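Local coordinates for hypothetical protein Atu2648 (Agrobacterium tumefaciens str. C58, PDB 1ZCE) that is of unknown function but adopts an EVE domain, related to the ASCH and PUA domains, and so may bind nucleic acid, at residues Val67-His72 and Cys85-Ala90; Gly26-Gly31 and Pro73-Glu78; Ser9-Trp14 and Ser55-Asp60; Val32-Ala37 and Ser117-Val122; Lys104-Leu109 and Tyr130-Arg135. One frame throughout, in Å; residues are numbered along the deposited sequence.

Contact 1 of 5, residues Val67-His72 and Cys85-Ala90; sequences VCALSH and CVDIRA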
# COMPACT_ATOMS: atom_id res chain seq x y z
N VAL A 67 4.97 1.52 -7.25
CA VAL A 67 4.06 1.75 -8.37
C VAL A 67 4.82 1.48 -9.67
O VAL A 67 5.91 2.02 -9.87
CB VAL A 67 3.55 3.21 -8.35
CG1 VAL A 67 2.75 3.50 -9.60
CG2 VAL A 67 2.71 3.46 -7.10
N CYS A 68 4.26 0.64 -10.53
CA CYS A 68 4.93 0.35 -11.80
C CYS A 68 4.11 0.78 -13.02
O CYS A 68 4.52 0.56 -14.17
CB CYS A 68 5.31 -1.13 -11.89
SG CYS A 68 3.99 -2.31 -11.58
N ALA A 69 2.95 1.38 -12.78
CA ALA A 69 2.09 1.89 -13.84
C ALA A 69 1.22 2.99 -13.25
O ALA A 69 0.61 2.81 -12.20
CB ALA A 69 1.22 0.79 -14.43
N LEU A 70 1.20 4.14 -13.92
CA LEU A 70 0.40 5.28 -13.48
C LEU A 70 -1.08 4.99 -13.65
O LEU A 70 -1.47 4.08 -14.38
CB LEU A 70 0.78 6.52 -14.29
CG LEU A 70 2.20 7.06 -14.11
CD1 LEU A 70 2.45 8.20 -15.08
CD2 LEU A 70 2.40 7.53 -12.67
N SER A 71 -1.91 5.77 -12.97
CA SER A 71 -3.36 5.60 -13.04
C SER A 71 -3.88 5.45 -14.45
O SER A 71 -3.58 6.26 -15.33
CB SER A 71 -4.06 6.79 -12.38
OG SER A 71 -3.88 6.78 -10.98
N HIS A 72 -4.68 4.41 -14.67
CA HIS A 72 -5.28 4.14 -15.97
C HIS A 72 -6.64 3.49 -15.71
O HIS A 72 -6.90 3.02 -14.60
CB HIS A 72 -4.39 3.18 -16.76
CG HIS A 72 -4.24 1.84 -16.12
ND1 HIS A 72 -3.18 1.50 -15.30
CD2 HIS A 72 -5.05 0.75 -16.14
CE1 HIS A 72 -3.35 0.28 -14.84
NE2 HIS A 72 -4.48 -0.20 -15.34
N CYS A 85 -6.94 3.09 -11.79
CA CYS A 85 -6.01 2.59 -10.78
C CYS A 85 -4.59 2.45 -11.30
O CYS A 85 -4.33 2.50 -12.52
CB CYS A 85 -6.49 1.22 -10.29
SG CYS A 85 -6.71 0.02 -11.67
N VAL A 86 -3.66 2.27 -10.37
CA VAL A 86 -2.26 2.05 -10.72
C VAL A 86 -2.01 0.55 -10.71
O VAL A 86 -2.91 -0.25 -10.43
CB VAL A 86 -1.29 2.69 -9.68
CG1 VAL A 86 -1.40 4.20 -9.71
CG2 VAL A 86 -1.59 2.17 -8.28
N ASP A 87 -0.78 0.18 -11.05
CA ASP A 87 -0.33 -1.21 -11.01
C ASP A 87 0.80 -1.13 -9.99
O ASP A 87 1.53 -0.14 -9.97
CB ASP A 87 0.29 -1.64 -12.34
CG ASP A 87 -0.74 -1.93 -13.42
OD1 ASP A 87 -1.89 -1.47 -13.31
OD2 ASP A 87 -0.37 -2.62 -14.40
N ILE A 88 0.93 -2.15 -9.14
CA ILE A 88 2.01 -2.16 -8.16
C ILE A 88 2.77 -3.48 -8.23
O ILE A 88 2.24 -4.48 -8.72
CB ILE A 88 1.49 -1.97 -6.70
CG1 ILE A 88 0.53 -3.10 -6.32
CG2 ILE A 88 0.82 -0.61 -6.55
CD1 ILE A 88 0.10 -3.08 -4.85
N ARG A 89 4.00 -3.48 -7.74
CA ARG A 89 4.81 -4.70 -7.73
C ARG A 89 5.63 -4.78 -6.45
O ARG A 89 5.92 -3.77 -5.82
CB ARG A 89 5.74 -4.76 -8.94
CG ARG A 89 6.74 -3.64 -9.05
CD ARG A 89 7.47 -3.74 -10.38
NE ARG A 89 8.29 -2.57 -10.69
CZ ARG A 89 8.84 -2.35 -11.88
NH1 ARG A 89 9.57 -1.26 -12.08
NH2 ARG A 89 8.66 -3.21 -12.87
N ALA A 90 5.99 -5.99 -6.06
CA ALA A 90 6.76 -6.20 -4.85
C ALA A 90 8.17 -5.64 -4.94
O ALA A 90 8.79 -5.65 -6.00
CB ALA A 90 6.82 -7.68 -4.53
O HOH W 1 8.71 0.93 -10.46
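Arg-89 lies against Cys-68 across an antiparallel beta hairpin, strand 60-73 with strand 84-99, whose pairing is interrupted by a classic beta bulge. Followed outward, Arg-89 CB and CG each pass Cys-68 SG at 4.0 Å and CD comes up to Cys-68 CB. Arg-89 NE then stands 3.5 Å from Cys-68 CB, which sits over one face of the guanidinium, toward its rim. At the tip NH1 donates to water 1, which in turn donates to Val-67 O, while NE forms a salt bridge with Glu-66 and NH2 hydrogen-bonds to Glu-24 O. The chain is extended from CG to NE, which brings NE alongside Cys-68 CB.

The bulge is evident from the backbone: Cys-68 and Ala-69 both face Asp-87. Asp-87 O accepts from Cys-68 N at 2.9 Å with a nearly straight N-H (165°), and from Ala-69 N only weakly; Asp-87 N returns a bond to Ala-69 O. A second shift of register follows before His-72, which pairs with Cys-85 through two backbone bonds. The His-72 ring is steadied by ND1 donating to Leu-70 O, a partner in the ring plane, and carries Cys-85 O over one face, 3.1 Å above that plane.

Contact 2 of 5, residues Gly26-Gly31 and Pro73-Glu78; sequences GEEWTG and PDSTAE
Glu-28 lays its carboxylate against Ser-75, both oxygens engaged by the one residue. Glu-28 OE1 accepts from Ser-75 N at 2.8 Å with an almost linear N-H (178°), and Glu-28 OE2 accepts from Ser-75 OG at 2.7 Å. Each donor arrives on the syn side, about 20° out of the carboxylate plane, so the two bonds restrict rotation of the group. The glutamate reaches this far because CG is anti to the backbone N (chi1 -175°) and the chain stays extended beyond it.

The serine belongs to a type I beta turn, Asp-74 to Ala-77, in the loop that follows strand 60-73, and the glutamate to the short edge strand 27-28 of the sheet. Asp-74 adds an Asx turn: its OD1 accepts from Thr-76 N and Thr-76 OG1, both from the same face and above the carboxylate plane. Asp-74 OD2 uses the syn lone pair to take Gly-31 N at 3.0 Å, and also receives water 2, which donates to Trp-29 O. Arg-33 forms a salt bridge to OD2, which would help offset the like charge of Glu-28, whose OE1 is 4.0 Å from Asp-74 OD1. Thr-30 packs beside these bonds, crossing Asp-74 and Thr-76 at about right angles; Thr-30 CB meets Thr-76 CG2 at 3.7 Å, and Thr-30 CG2 lies 3.2 Å from Asp-74 OD1.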
# COMPACT_ATOMS: atom_id res chain seq x y z
N GLY A 26 4.06 -7.03 -12.03
CA GLY A 26 3.17 -6.29 -11.16
C GLY A 26 1.74 -6.78 -11.20
O GLY A 26 1.43 -7.80 -11.82
N GLU A 27 0.87 -6.03 -10.54
CA GLU A 27 -0.54 -6.36 -10.47
C GLU A 27 -1.39 -5.10 -10.57
O GLU A 27 -1.14 -4.12 -9.87
CB GLU A 27 -0.84 -7.06 -9.14
CG GLU A 27 -2.30 -7.40 -8.91
CD GLU A 27 -2.77 -8.57 -9.76
OE1 GLU A 27 -3.97 -8.90 -9.70
OE2 GLU A 27 -1.94 -9.16 -10.48
N GLU A 28 -2.39 -5.12 -11.45
CA GLU A 28 -3.29 -3.99 -11.61
C GLU A 28 -4.11 -3.92 -10.33
O GLU A 28 -4.68 -4.93 -9.90
CB GLU A 28 -4.21 -4.21 -12.81
CG GLU A 28 -5.09 -3.02 -13.12
CD GLU A 28 -6.13 -3.30 -14.19
OE1 GLU A 28 -6.86 -2.36 -14.56
OE2 GLU A 28 -6.23 -4.46 -14.65
N TRP A 29 -4.17 -2.75 -9.70
CA TRP A 29 -4.90 -2.62 -8.45
C TRP A 29 -6.39 -2.33 -8.67
O TRP A 29 -6.89 -1.26 -8.36
CB TRP A 29 -4.27 -1.53 -7.57
CG TRP A 29 -4.40 -1.85 -6.12
CD1 TRP A 29 -5.05 -1.12 -5.17
CD2 TRP A 29 -3.90 -3.02 -5.46
NE1 TRP A 29 -4.99 -1.77 -3.96
CE2 TRP A 29 -4.29 -2.93 -4.11
CE3 TRP A 29 -3.15 -4.13 -5.88
CZ2 TRP A 29 -3.97 -3.92 -3.17
CZ3 TRP A 29 -2.83 -5.11 -4.95
CH2 TRP A 29 -3.24 -5.00 -3.61
N THR A 30 -7.07 -3.34 -9.20
CA THR A 30 -8.49 -3.26 -9.53
C THR A 30 -9.44 -3.36 -8.34
O THR A 30 -9.04 -3.72 -7.24
CB THR A 30 -8.88 -4.38 -10.50
OG1 THR A 30 -8.65 -5.64 -9.88
CG2 THR A 30 -8.04 -4.29 -11.76
N GLY A 31 -10.70 -3.03 -8.58
CA GLY A 31 -11.71 -3.14 -7.54
C GLY A 31 -11.92 -1.98 -6.60
O GLY A 31 -12.82 -2.03 -5.76
N PRO A 73 -7.52 3.46 -16.72
CA PRO A 73 -8.83 2.85 -16.52
C PRO A 73 -8.75 1.46 -15.89
O PRO A 73 -7.93 0.63 -16.29
CB PRO A 73 -9.42 2.83 -17.93
CG PRO A 73 -8.87 4.08 -18.52
CD PRO A 73 -7.42 4.06 -18.07
N ASP A 74 -9.59 1.21 -14.90
CA ASP A 74 -9.65 -0.08 -14.21
C ASP A 74 -10.27 -1.10 -15.18
O ASP A 74 -11.43 -0.97 -15.55
CB ASP A 74 -10.52 0.06 -12.96
CG ASP A 74 -10.57 -1.21 -12.12
OD1 ASP A 74 -10.37 -2.31 -12.68
OD2 ASP A 74 -10.83 -1.10 -10.90
N SER A 75 -9.50 -2.11 -15.57
CA SER A 75 -9.97 -3.13 -16.51
C SER A 75 -11.23 -3.86 -16.06
O SER A 75 -11.88 -4.53 -16.86
CB SER A 75 -8.87 -4.15 -16.78
OG SER A 75 -8.65 -4.96 -15.64
N THR A 76 -11.56 -3.76 -14.78
CA THR A 76 -12.75 -4.43 -14.25
C THR A 76 -13.94 -3.49 -14.13
O THR A 76 -15.02 -3.90 -13.70
CB THR A 76 -12.48 -5.03 -12.85
OG1 THR A 76 -12.28 -3.98 -11.90
CG2 THR A 76 -11.24 -5.92 -12.88
N ALA A 77 -13.75 -2.23 -14.52
CA ALA A 77 -14.82 -1.24 -14.45
C ALA A 77 -15.58 -1.14 -15.76
O ALA A 77 -16.23 -0.14 -16.04
CB ALA A 77 -14.25 0.12 -14.08
N GLU A 78 -15.50 -2.20 -16.56
CA GLU A 78 -16.17 -2.27 -17.86
C GLU A 78 -16.16 -0.96 -18.64
O GLU A 78 -17.20 -0.42 -19.00
CB GLU A 78 -17.61 -2.79 -17.68
CG GLU A 78 -18.41 -2.14 -16.56
CD GLU A 78 -19.03 -0.82 -16.96
OE1 GLU A 78 -19.79 -0.79 -17.95
OE2 GLU A 78 -18.76 0.20 -16.28
O HOH W 2 -9.33 0.03 -8.80

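Contact 3 of 5, residues Ser9-Trp14 and Ser55-Asp60; sequences SEPFKW and SNEGLD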
# COMPACT_ATOMS: atom_id res chain seq x y z
N SER A 9 -5.07 -5.20 1.41
CA SER A 9 -5.40 -6.34 0.57
C SER A 9 -5.79 -7.50 1.49
O SER A 9 -5.07 -7.81 2.43
CB SER A 9 -4.19 -6.73 -0.28
OG SER A 9 -4.54 -7.67 -1.29
N GLU A 10 -6.93 -8.12 1.23
CA GLU A 10 -7.38 -9.25 2.04
C GLU A 10 -6.65 -10.47 1.53
O GLU A 10 -6.81 -10.86 0.37
CB GLU A 10 -8.89 -9.42 1.90
CG GLU A 10 -9.67 -8.21 2.36
CD GLU A 10 -11.17 -8.41 2.28
OE1 GLU A 10 -11.90 -7.46 2.63
OE2 GLU A 10 -11.61 -9.50 1.87
N PRO A 11 -5.84 -11.12 2.39
CA PRO A 11 -5.08 -12.30 1.97
C PRO A 11 -5.86 -13.44 1.33
O PRO A 11 -5.32 -14.18 0.52
CB PRO A 11 -4.35 -12.71 3.25
CG PRO A 11 -5.25 -12.22 4.34
CD PRO A 11 -5.71 -10.88 3.83
N PHE A 12 -7.13 -13.58 1.70
CA PHE A 12 -7.97 -14.63 1.13
C PHE A 12 -8.19 -14.36 -0.36
O PHE A 12 -8.32 -15.29 -1.16
CB PHE A 12 -9.31 -14.66 1.88
CG PHE A 12 -10.20 -15.81 1.49
CD1 PHE A 12 -10.97 -15.76 0.34
CD2 PHE A 12 -10.25 -16.96 2.28
CE1 PHE A 12 -11.78 -16.83 -0.02
CE2 PHE A 12 -11.06 -18.03 1.93
CZ PHE A 12 -11.83 -17.97 0.78
N LYS A 13 -8.21 -13.08 -0.72
CA LYS A 13 -8.42 -12.67 -2.11
C LYS A 13 -7.10 -12.45 -2.84
O LYS A 13 -6.88 -13.00 -3.92
CB LYS A 13 -9.25 -11.39 -2.16
CG LYS A 13 -10.70 -11.56 -1.74
CD LYS A 13 -11.44 -10.24 -1.76
CE LYS A 13 -12.94 -10.46 -1.60
NZ LYS A 13 -13.26 -11.26 -0.39
N TRP A 14 -6.23 -11.64 -2.25
CA TRP A 14 -4.94 -11.33 -2.86
C TRP A 14 -3.90 -11.18 -1.76
O TRP A 14 -3.84 -10.15 -1.07
CB TRP A 14 -5.05 -10.05 -3.68
CG TRP A 14 -3.83 -9.78 -4.49
CD1 TRP A 14 -2.90 -8.80 -4.27
CD2 TRP A 14 -3.38 -10.52 -5.63
NE1 TRP A 14 -1.90 -8.88 -5.21
CE2 TRP A 14 -2.17 -9.93 -6.06
CE3 TRP A 14 -3.88 -11.62 -6.33
CZ2 TRP A 14 -1.45 -10.41 -7.16
CZ3 TRP A 14 -3.17 -12.09 -7.43
CH2 TRP A 14 -1.97 -11.49 -7.84
N SER A 55 -5.51 -6.95 5.23
CA SER A 55 -6.71 -6.49 5.91
C SER A 55 -7.72 -7.62 6.06
O SER A 55 -7.66 -8.62 5.34
CB SER A 55 -7.33 -5.32 5.15
OG SER A 55 -7.61 -5.70 3.82
N ASN A 56 -8.65 -7.43 7.00
CA ASN A 56 -9.69 -8.41 7.34
C ASN A 56 -9.00 -9.50 8.16
O ASN A 56 -9.34 -9.72 9.32
CB ASN A 56 -10.33 -9.02 6.09
CG ASN A 56 -11.60 -9.79 6.40
OD1 ASN A 56 -12.08 -10.59 5.60
ND2 ASN A 56 -12.17 -9.54 7.58
N GLU A 57 -8.04 -10.19 7.55
CA GLU A 57 -7.27 -11.22 8.24
C GLU A 57 -5.81 -10.78 8.22
O GLU A 57 -5.41 -9.98 7.37
CB GLU A 57 -7.41 -12.56 7.53
CG GLU A 57 -8.79 -13.18 7.64
CD GLU A 57 -8.87 -14.53 6.96
OE1 GLU A 57 -8.79 -14.58 5.72
OE2 GLU A 57 -9.00 -15.54 7.68
N GLY A 58 -5.02 -11.30 9.15
CA GLY A 58 -3.61 -10.95 9.22
C GLY A 58 -3.42 -9.67 10.00
O GLY A 58 -2.80 -9.66 11.07
N LEU A 59 -3.96 -8.58 9.47
CA LEU A 59 -3.90 -7.27 10.09
C LEU A 59 -2.47 -6.82 10.37
O LEU A 59 -2.15 -6.37 11.47
CB LEU A 59 -4.73 -7.27 11.38
CG LEU A 59 -6.16 -7.79 11.19
CD1 LEU A 59 -6.89 -7.75 12.52
CD2 LEU A 59 -6.89 -6.95 10.16
N ASP A 60 -1.61 -6.94 9.37
CA ASP A 60 -0.23 -6.52 9.51
C ASP A 60 0.41 -6.09 8.21
O ASP A 60 -0.04 -6.45 7.11
CB ASP A 60 0.61 -7.63 10.16
CG ASP A 60 0.45 -8.99 9.49
OD1 ASP A 60 1.15 -9.93 9.91
OD2 ASP A 60 -0.36 -9.14 8.55
O HOH W 3 -11.21 -11.78 3.19
O HOH W 4 -10.43 -5.19 4.02
O HOH W 5 -8.54 -12.43 4.00
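Glu-10 and Asn-56 pass each other obliquely, with carboxylate and amide planes 50° apart and Glu-10 CG 3.9 Å from Asn-56 CB. Their polar ends are joined through solvent: water 3 donates to both Glu-10 OE2 and Asn-56 OD1, and water 4 donates to Glu-10 OE1 while also bonding Ser-55 OG. Glu-10 OE2 also has a weak salt bridge with Lys-13 NZ, at 3.3 Å.

Pro-11 likewise lies aslant Glu-57. The ring puts Pro-11 CG 3.9 Å from Glu-57 CB, and Pro-11 CD packs 3.3 Å from Ser-55 O, the carbonyl that also receives a CA-H...O contact from Glu-10. Further out, water 5 accepts from Phe-12 N and donates to Glu-57 OE1. Three waters span the contact, against a single direct hydrogen bond, Ser-55 N to Ser-9 O at 3.0 Å, whose donor stands 55° above the carbonyl plane.

That bond comes where the parallel pairing of strands 4-9 and 49-54 ends, Ser-9 being the last residue of one and Ser-55 the first past the other. One loop leads to helix 16-22, where Trp-14 hydrogen-bonds Gln-19; the other, with its G1 beta bulge at Leu-59 and Asp-60, leads into strand 60-73.

Contact 4 of 5, residues Val32-Ala37 and Ser117-Val122; sequences VRNYQA and SMRLSV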
# COMPACT_ATOMS: atom_id res chain seq x y z
N VAL A 32 -11.11 -0.93 -6.70
CA VAL A 32 -11.28 0.21 -5.82
C VAL A 32 -12.49 1.01 -6.29
O VAL A 32 -12.55 1.45 -7.44
CB VAL A 32 -10.02 1.11 -5.82
CG1 VAL A 32 -10.28 2.39 -5.03
CG2 VAL A 32 -8.85 0.35 -5.22
N ARG A 33 -13.46 1.17 -5.40
CA ARG A 33 -14.69 1.90 -5.70
C ARG A 33 -14.92 2.96 -4.62
O ARG A 33 -16.03 3.12 -4.10
CB ARG A 33 -15.87 0.93 -5.77
CG ARG A 33 -15.72 -0.16 -6.83
CD ARG A 33 -15.72 0.41 -8.25
NE ARG A 33 -15.62 -0.63 -9.27
CZ ARG A 33 -14.49 -1.03 -9.84
NH1 ARG A 33 -13.33 -0.47 -9.50
NH2 ARG A 33 -14.50 -1.98 -10.76
N ASN A 34 -13.85 3.67 -4.30
CA ASN A 34 -13.85 4.73 -3.30
C ASN A 34 -13.13 5.90 -3.96
O ASN A 34 -12.00 5.75 -4.44
CB ASN A 34 -13.10 4.25 -2.05
CG ASN A 34 -12.99 5.31 -0.97
OD1 ASN A 34 -12.22 6.26 -1.09
ND2 ASN A 34 -13.78 5.16 0.09
N TYR A 35 -13.77 7.06 -4.00
CA TYR A 35 -13.18 8.22 -4.65
C TYR A 35 -11.85 8.66 -4.06
O TYR A 35 -10.90 8.94 -4.80
CB TYR A 35 -14.17 9.39 -4.65
CG TYR A 35 -15.43 9.10 -5.43
CD1 TYR A 35 -16.67 9.05 -4.79
CD2 TYR A 35 -15.39 8.86 -6.80
CE1 TYR A 35 -17.83 8.76 -5.50
CE2 TYR A 35 -16.54 8.57 -7.51
CZ TYR A 35 -17.76 8.52 -6.86
OH TYR A 35 -18.91 8.23 -7.56
N GLN A 36 -11.77 8.72 -2.74
CA GLN A 36 -10.53 9.15 -2.10
C GLN A 36 -9.38 8.18 -2.38
O GLN A 36 -8.25 8.61 -2.63
CB GLN A 36 -10.73 9.29 -0.59
CG GLN A 36 -9.46 9.61 0.16
CD GLN A 36 -8.73 10.81 -0.40
OE1 GLN A 36 -7.51 10.93 -0.25
NE2 GLN A 36 -9.46 11.71 -1.04
N ALA A 37 -9.66 6.88 -2.32
CA ALA A 37 -8.64 5.88 -2.59
C ALA A 37 -8.18 6.00 -4.05
O ALA A 37 -6.98 5.92 -4.35
CB ALA A 37 -9.19 4.48 -2.32
N SER A 117 -8.49 6.18 9.57
CA SER A 117 -9.49 5.92 8.53
C SER A 117 -10.02 4.50 8.64
O SER A 117 -9.24 3.55 8.75
CB SER A 117 -8.89 6.15 7.15
OG SER A 117 -8.43 7.49 7.02
N MSE A 118 -11.33 4.34 8.60
CA MSE A 118 -11.94 3.01 8.71
C MSE A 118 -12.40 2.44 7.37
O MSE A 118 -12.71 1.25 7.29
CB MSE A 118 -13.13 3.06 9.67
CG MSE A 118 -12.77 3.38 11.11
SE MSE A 118 -11.58 2.07 11.90
CE MSE A 118 -9.96 3.12 11.90
N ARG A 119 -12.45 3.26 6.33
CA ARG A 119 -12.92 2.81 5.03
C ARG A 119 -12.02 3.10 3.83
O ARG A 119 -12.43 2.91 2.69
CB ARG A 119 -14.30 3.40 4.76
CG ARG A 119 -15.39 2.91 5.69
CD ARG A 119 -16.70 3.66 5.47
NE ARG A 119 -16.94 3.92 4.05
CZ ARG A 119 -16.71 5.09 3.46
NH1 ARG A 119 -16.96 5.24 2.16
NH2 ARG A 119 -16.24 6.11 4.16
N LEU A 120 -10.81 3.57 4.09
CA LEU A 120 -9.89 3.89 3.00
C LEU A 120 -8.97 2.71 2.71
O LEU A 120 -8.15 2.33 3.56
CB LEU A 120 -9.08 5.12 3.38
CG LEU A 120 -8.30 5.74 2.23
CD1 LEU A 120 -9.27 6.23 1.16
CD2 LEU A 120 -7.45 6.88 2.75
N SER A 121 -9.07 2.14 1.51
CA SER A 121 -8.26 0.98 1.13
C SER A 121 -6.88 1.32 0.58
O SER A 121 -6.00 0.47 0.54
CB SER A 121 -9.01 0.11 0.12
OG SER A 121 -9.09 0.74 -1.14
N VAL A 122 -6.72 2.56 0.12
CA VAL A 122 -5.44 3.04 -0.41
C VAL A 122 -5.24 4.36 0.32
O VAL A 122 -6.03 5.30 0.18
CB VAL A 122 -5.51 3.26 -1.93
CG1 VAL A 122 -4.15 3.70 -2.44
CG2 VAL A 122 -5.94 1.98 -2.61
O HOH W 6 -16.22 3.35 0.22
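Leu-120 CD1 presses into the first turn of helix 35-42, 3.5 Å from Gln-36 CG and 3.9 Å from Ala-37 CB. Leu-120 CD1 also meets Asn-34 OD1 at 3.7 Å, the two side chains crossing at about a right angle. Ala-37 CB also touches Val-122 CB, again at 3.9 Å, and Ser-121 OG; Val-32 CG2 approaches Val-122 CG2 to extend the apolar patch. In the leucine, chi1 (-167°) sets CG anti to the backbone N, and chi2 then turns CD1 to the helix.

Asn-34 is the N-cap of this helix: Asn-34 OD1 accepts from Ala-37 N at 2.9 Å, N-H angle 161°, and the same oxygen is the one that Leu-120 CD1 touches. Its amide nitrogen, ND2, donates to water 6, which also takes a weak bond from Arg-119 NH1. Amide and guanidinium planes are inclined by 43°, with 3.8 Å between Asn-34 ND2 and Arg-119 NH1.

Beyond this shell, a backbone bond between Ser-121 and Lys-8 ties the loop after helix 113-116 to strand 4-9, beside which strand 122-125 forms the sheet edge. Met-41, a turn further along the helix, touches both Val-32 and Val-122, and Trp-29 and Met-44 also pack on Val-122.

Contact 5 of 5, residues Lys104-Leu109 and Tyr130-Arg135; sequences KANPKL and YLEVCR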
# COMPACT_ATOMS: atom_id res chain seq x y z
N LYS A 104 -0.95 0.79 16.58
CA LYS A 104 -1.84 1.56 17.45
C LYS A 104 -1.21 1.91 18.79
O LYS A 104 -1.64 2.86 19.45
CB LYS A 104 -3.14 0.78 17.68
CG LYS A 104 -4.03 0.70 16.45
CD LYS A 104 -5.36 0.04 16.77
CE LYS A 104 -6.29 0.06 15.57
NZ LYS A 104 -7.62 -0.52 15.90
N ALA A 105 -0.18 1.17 19.19
CA ALA A 105 0.50 1.42 20.46
C ALA A 105 1.64 2.43 20.33
O ALA A 105 2.19 2.88 21.33
CB ALA A 105 1.02 0.11 21.04
N ASN A 106 2.00 2.77 19.10
CA ASN A 106 3.10 3.71 18.86
C ASN A 106 2.59 5.16 18.78
O ASN A 106 1.90 5.52 17.83
CB ASN A 106 3.81 3.35 17.56
CG ASN A 106 5.14 4.05 17.41
OD1 ASN A 106 5.30 5.19 17.84
ND2 ASN A 106 6.10 3.38 16.78
N PRO A 107 2.96 6.00 19.76
CA PRO A 107 2.48 7.39 19.72
C PRO A 107 2.85 8.18 18.46
O PRO A 107 2.14 9.10 18.08
CB PRO A 107 3.10 8.00 20.98
CG PRO A 107 4.36 7.23 21.15
CD PRO A 107 3.92 5.81 20.86
N LYS A 108 3.95 7.81 17.81
CA LYS A 108 4.38 8.50 16.60
C LYS A 108 3.48 8.19 15.40
O LYS A 108 3.53 8.88 14.38
CB LYS A 108 5.82 8.11 16.28
CG LYS A 108 6.80 8.42 17.40
CD LYS A 108 8.16 7.78 17.18
CE LYS A 108 8.88 8.37 15.98
NZ LYS A 108 10.20 7.72 15.77
N LEU A 109 2.65 7.17 15.54
CA LEU A 109 1.76 6.76 14.46
C LEU A 109 0.29 7.06 14.72
O LEU A 109 -0.58 6.57 13.99
CB LEU A 109 1.95 5.27 14.19
CG LEU A 109 3.39 4.80 13.92
CD1 LEU A 109 3.40 3.30 13.68
CD2 LEU A 109 3.98 5.54 12.73
N TYR A 130 6.31 6.16 7.53
CA TYR A 130 6.91 5.10 6.73
C TYR A 130 8.22 4.62 7.35
O TYR A 130 8.44 3.42 7.50
CB TYR A 130 7.14 5.61 5.30
CG TYR A 130 7.86 4.64 4.39
CD1 TYR A 130 9.23 4.77 4.14
CD2 TYR A 130 7.17 3.60 3.76
CE1 TYR A 130 9.88 3.90 3.27
CE2 TYR A 130 7.82 2.72 2.89
CZ TYR A 130 9.17 2.89 2.65
OH TYR A 130 9.81 2.03 1.79
N LEU A 131 9.09 5.56 7.72
CA LEU A 131 10.36 5.19 8.31
C LEU A 131 10.20 4.47 9.65
O LEU A 131 10.94 3.54 9.95
CB LEU A 131 11.25 6.43 8.48
CG LEU A 131 11.70 7.07 7.16
CD1 LEU A 131 12.38 8.40 7.44
CD2 LEU A 131 12.64 6.14 6.42
N GLU A 132 9.23 4.91 10.45
CA GLU A 132 9.00 4.29 11.75
C GLU A 132 8.45 2.87 11.62
O GLU A 132 8.92 1.96 12.30
CB GLU A 132 8.04 5.16 12.57
CG GLU A 132 7.69 4.61 13.95
CD GLU A 132 8.86 4.56 14.92
OE1 GLU A 132 8.66 4.10 16.06
OE2 GLU A 132 9.98 4.98 14.56
N VAL A 133 7.46 2.67 10.75
CA VAL A 133 6.91 1.33 10.55
C VAL A 133 8.02 0.43 10.00
O VAL A 133 8.14 -0.73 10.40
CB VAL A 133 5.69 1.36 9.59
CG1 VAL A 133 5.28 -0.06 9.20
CG2 VAL A 133 4.52 2.05 10.29
N CYS A 134 8.82 0.95 9.07
CA CYS A 134 9.92 0.16 8.52
C CYS A 134 10.90 -0.26 9.62
O CYS A 134 11.32 -1.42 9.66
CB CYS A 134 10.65 0.93 7.42
SG CYS A 134 9.77 0.93 5.83
N ARG A 135 11.26 0.67 10.50
CA ARG A 135 12.18 0.35 11.60
C ARG A 135 11.57 -0.74 12.47
O ARG A 135 12.25 -1.70 12.86
CB ARG A 135 12.46 1.58 12.47
CG ARG A 135 13.58 2.48 11.98
CD ARG A 135 13.90 3.53 13.04
NE ARG A 135 12.80 4.47 13.23
CZ ARG A 135 12.62 5.55 12.47
NH1 ARG A 135 11.59 6.35 12.70
NH2 ARG A 135 13.47 5.83 11.50
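Glu-132 OE2 is gripped by two nitrogens of Arg-135 and approached by Lys-108 from across the contact. Arg-135 NH1 donates to Glu-132 OE2 at 2.8 Å and Arg-135 NE at 3.2 Å, a side-on grip in which both nitrogens meet one oxygen nearly along its C-O axis, with that oxygen in the guanidinium plane. Lys-108 NZ, 3.0 Å from Glu-132 OE2, completes the salt-bridge network with a weak bond.

The other oxygen, Glu-132 OE1, accepts from Asn-106 ND2 at 2.8 Å on its anti lone pair, in the plane of the amide. These two side chains meet tip to tip, their planes 83° apart. Asn-106 is itself fixed by an Asx turn, its OD1 accepting from Lys-108 N. The glutamate bends at chi2 (66°) after an anti CG, and Leu-109 CD2 packs on Glu-132 CG at 4.0 Å. Leu-109 CD1 meets Val-133 CG2 at 3.8 Å, side chains at about a right angle, and Val-133 also packs on Phe-51 of strand 49-54.

The contact thus joins the 3-10 turn after helix 100-105 to helix 127-136. Lys-108 NZ and Arg-135 NH1 are 3.6 Å apart, a repulsion the shared carboxylate would offset, and two cations around it probably favour an ionised Glu-132.

Overall arrangement
All five contacts lie within one EVE domain built on a mixed six-stranded sheet. Contacts 1 and 2 have centres 10 Å apart and touch: edge strand 27-28 pairs with strand 84-99, adding to the hairpin's sheet, while its side chains meet the loop between the hairpin strands. Contact 2 also reaches contact 4 through a salt bridge of Arg-33, and contact 3 through the indoles of Trp-29 and Trp-14. Contact 5 stands apart, its centre about 31 Å from that of contact 2 and on the opposite side of the chain's centre. Contact 4 spans contact 1 in sequence, whereas contacts 2, 3 and 4 cross one another, as do 1 with 2 and 4 with 5, weaving distant segments into one compact domain.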